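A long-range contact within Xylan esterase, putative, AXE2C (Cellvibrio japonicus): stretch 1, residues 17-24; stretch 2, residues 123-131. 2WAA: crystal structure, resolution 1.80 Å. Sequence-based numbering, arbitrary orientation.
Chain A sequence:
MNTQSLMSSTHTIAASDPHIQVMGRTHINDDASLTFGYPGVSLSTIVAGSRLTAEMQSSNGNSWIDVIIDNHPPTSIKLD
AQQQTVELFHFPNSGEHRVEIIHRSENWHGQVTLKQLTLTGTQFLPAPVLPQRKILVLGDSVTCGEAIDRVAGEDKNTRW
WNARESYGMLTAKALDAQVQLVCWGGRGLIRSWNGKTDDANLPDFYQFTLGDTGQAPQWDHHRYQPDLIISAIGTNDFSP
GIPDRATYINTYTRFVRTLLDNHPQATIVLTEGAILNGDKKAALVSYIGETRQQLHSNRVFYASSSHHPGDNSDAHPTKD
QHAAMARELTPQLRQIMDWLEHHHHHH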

# COMPACT_ATOMS: atom_id res chain seq x y z
N ASP A 17 -5.50 13.59 -14.90
CA ASP A 17 -6.08 13.61 -16.22
C ASP A 17 -6.50 12.16 -16.53
O ASP A 17 -5.89 11.21 -16.02
CB ASP A 17 -4.97 14.07 -17.18
CG ASP A 17 -5.39 14.05 -18.62
OD1 ASP A 17 -5.66 15.15 -19.15
OD2 ASP A 17 -5.48 12.94 -19.20
N PRO A 18 -7.55 11.99 -17.32
CA PRO A 18 -8.06 10.63 -17.54
C PRO A 18 -7.09 9.69 -18.23
O PRO A 18 -7.33 8.50 -18.23
CB PRO A 18 -9.28 10.83 -18.46
CG PRO A 18 -9.52 12.24 -18.55
CD PRO A 18 -8.41 13.04 -17.92
N HIS A 19 -6.04 10.23 -18.86
CA HIS A 19 -5.05 9.36 -19.48
C HIS A 19 -4.13 8.72 -18.46
O HIS A 19 -3.45 7.75 -18.78
CB HIS A 19 -4.17 10.10 -20.50
CG HIS A 19 -4.92 10.59 -21.70
ND1 HIS A 19 -5.53 11.83 -21.74
CD2 HIS A 19 -5.17 10.02 -22.90
CE1 HIS A 19 -6.13 12.00 -22.91
NE2 HIS A 19 -5.91 10.92 -23.64
N ILE A 20 -4.11 9.24 -17.25
CA ILE A 20 -3.24 8.67 -16.22
C ILE A 20 -4.08 7.77 -15.29
O ILE A 20 -5.01 8.25 -14.59
CB ILE A 20 -2.52 9.76 -15.43
CG1 ILE A 20 -1.58 10.53 -16.35
CG2 ILE A 20 -1.68 9.12 -14.28
CD1 ILE A 20 -1.05 11.70 -15.71
N GLN A 21 -3.79 6.48 -15.35
CA GLN A 21 -4.43 5.48 -14.49
C GLN A 21 -3.86 5.58 -13.07
O GLN A 21 -2.66 5.86 -12.90
CB GLN A 21 -4.23 4.08 -15.09
CG GLN A 21 -5.10 2.99 -14.34
CD GLN A 21 -6.58 3.40 -14.28
OE1 GLN A 21 -7.02 4.10 -13.37
NE2 GLN A 21 -7.38 2.97 -15.28
N VAL A 22 -4.71 5.37 -12.06
CA VAL A 22 -4.26 5.53 -10.69
C VAL A 22 -4.80 4.37 -9.90
O VAL A 22 -6.04 4.10 -9.92
CB VAL A 22 -4.83 6.81 -10.09
CG1 VAL A 22 -4.41 6.93 -8.58
CG2 VAL A 22 -4.30 8.04 -10.89
N MET A 23 -3.92 3.71 -9.18
CA MET A 23 -4.36 2.64 -8.28
C MET A 23 -3.77 3.00 -6.91
O MET A 23 -2.56 3.17 -6.80
CB MET A 23 -3.81 1.28 -8.75
CG MET A 23 -4.34 0.10 -7.81
SD MET A 23 -3.61 -1.44 -8.36
CE MET A 23 -1.93 -1.37 -7.72
N GLY A 24 -4.60 3.14 -5.89
CA GLY A 24 -4.08 3.56 -4.55
C GLY A 24 -4.68 4.92 -4.20
O GLY A 24 -5.19 5.64 -5.08
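Stretch 2 (123-131) QFLPAPVLP

Stretch 2 begins in strand conformation and continues as an extended, proline-rich loop along stretch 1, which makes a type I beta turn from Asp17 to Ile20, with Gln21 to Met23 in a strand. The two chains advance in the same general direction: Phe124 and Leu125 lie by His19, Ala127 by the turn, and Leu130 by Gln21 to Met23. Together they bury 475 Å². Gln123 makes no contact. Phe124 directs its CA-to-CB bond toward stretch 1, but its ring leads away; its CB lies 3.7 Å from His19 CD2. Asp17 OD2 holds the imidazole through His19 ND1 (2.8 Å) and also accepts from the backbone His19 N (2.8 Å). The CA-to-CB bond of Leu125 points away, and the residue offers its carbonyl, with Leu125 O at the edge of the imidazole, 3.3 Å from His19 CD2. A water lies 2.7 Å from both Leu125 O and His19 O, linking the backbones. The CA-to-CB bond of Pro126 also points away. Ala127 comes closest in register, its CA 4.6 Å from His19 CA, and its methyl points toward the turn, CB resting 3.5 Å from Pro18 O. Beside it a second water accepts from Ala127 N at 3.0 Å and donates to Pro18 O at 3.2 Å. Pro128 supplies the acceptor of the one direct hydrogen bond between the stretches, Gln21 NE2 to Pro128 O, 3.0 Å and nearly straight at 164°; the amide's other end, Gln21 OE1, accepts from Val22 N at 2.9 Å. The CA-to-CB bond of Val129 points away. Leu130 turns back toward the strand: its CG packs 3.5 Å from Gln21 CG, and its CD1 lies 4.2 Å from Met23 CB. Pro131 carries the chain beyond contact range.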

# COMPACT_ATOMS: atom_id res chain seq x y z
N GLN A 123 1.01 11.52 -28.87
CA GLN A 123 -0.16 11.50 -27.99
C GLN A 123 -0.06 10.54 -26.80
O GLN A 123 0.66 9.53 -26.83
CB GLN A 123 -1.39 11.10 -28.79
CG GLN A 123 -1.34 9.63 -29.20
CD GLN A 123 -2.54 9.22 -30.02
OE1 GLN A 123 -3.68 9.44 -29.63
NE2 GLN A 123 -2.29 8.58 -31.16
N PHE A 124 -0.81 10.88 -25.75
CA PHE A 124 -1.06 9.91 -24.71
C PHE A 124 -2.15 8.97 -25.26
O PHE A 124 -3.21 9.44 -25.73
CB PHE A 124 -1.58 10.63 -23.46
CG PHE A 124 -0.55 11.42 -22.75
CD1 PHE A 124 0.16 10.83 -21.71
CD2 PHE A 124 -0.24 12.73 -23.14
CE1 PHE A 124 1.16 11.53 -21.05
CE2 PHE A 124 0.74 13.45 -22.49
CZ PHE A 124 1.45 12.87 -21.44
N LEU A 125 -1.93 7.67 -25.14
CA LEU A 125 -2.96 6.68 -25.50
C LEU A 125 -3.94 6.47 -24.32
O LEU A 125 -3.71 7.04 -23.27
CB LEU A 125 -2.24 5.41 -25.95
CG LEU A 125 -1.34 5.64 -27.19
CD1 LEU A 125 -0.52 4.41 -27.45
CD2 LEU A 125 -2.18 5.94 -28.41
N PRO A 126 -5.04 5.69 -24.51
CA PRO A 126 -6.01 5.44 -23.45
C PRO A 126 -5.30 4.84 -22.25
O PRO A 126 -4.33 4.08 -22.40
CB PRO A 126 -6.95 4.37 -24.04
CG PRO A 126 -6.90 4.66 -25.54
CD PRO A 126 -5.41 4.98 -25.75
N ALA A 127 -5.80 5.22 -21.07
CA ALA A 127 -5.25 4.73 -19.82
C ALA A 127 -5.11 3.20 -19.75
O ALA A 127 -6.00 2.45 -20.22
CB ALA A 127 -6.12 5.22 -18.64
N PRO A 128 -4.04 2.73 -19.09
CA PRO A 128 -3.94 1.30 -18.89
C PRO A 128 -5.20 0.82 -18.18
O PRO A 128 -5.75 1.51 -17.36
CB PRO A 128 -2.72 1.17 -17.95
CG PRO A 128 -1.87 2.39 -18.23
CD PRO A 128 -2.81 3.47 -18.73
N VAL A 129 -5.64 -0.39 -18.49
CA VAL A 129 -6.84 -0.93 -17.90
C VAL A 129 -6.43 -1.75 -16.67
O VAL A 129 -5.53 -2.58 -16.72
CB VAL A 129 -7.53 -1.85 -18.94
CG1 VAL A 129 -8.64 -2.70 -18.28
CG2 VAL A 129 -8.10 -0.96 -20.04
N LEU A 130 -7.08 -1.49 -15.55
CA LEU A 130 -6.78 -2.25 -14.33
C LEU A 130 -7.66 -3.50 -14.22
O LEU A 130 -8.77 -3.54 -14.77
CB LEU A 130 -7.06 -1.34 -13.11
CG LEU A 130 -6.15 -0.07 -12.97
CD1 LEU A 130 -6.66 0.74 -11.75
CD2 LEU A 130 -4.67 -0.41 -12.87
N PRO A 131 -7.22 -4.50 -13.42
CA PRO A 131 -8.07 -5.69 -13.16
C PRO A 131 -9.43 -5.36 -12.57
O PRO A 131 -9.58 -4.33 -11.89
CB PRO A 131 -7.24 -6.49 -12.14
CG PRO A 131 -5.83 -6.13 -12.49
CD PRO A 131 -5.89 -4.63 -12.80
O HOH W 1 -8.01 7.22 -21.06
O HOH W 2 -2.30 6.63 -20.96
O HOH W 3 -5.85 8.66 -26.11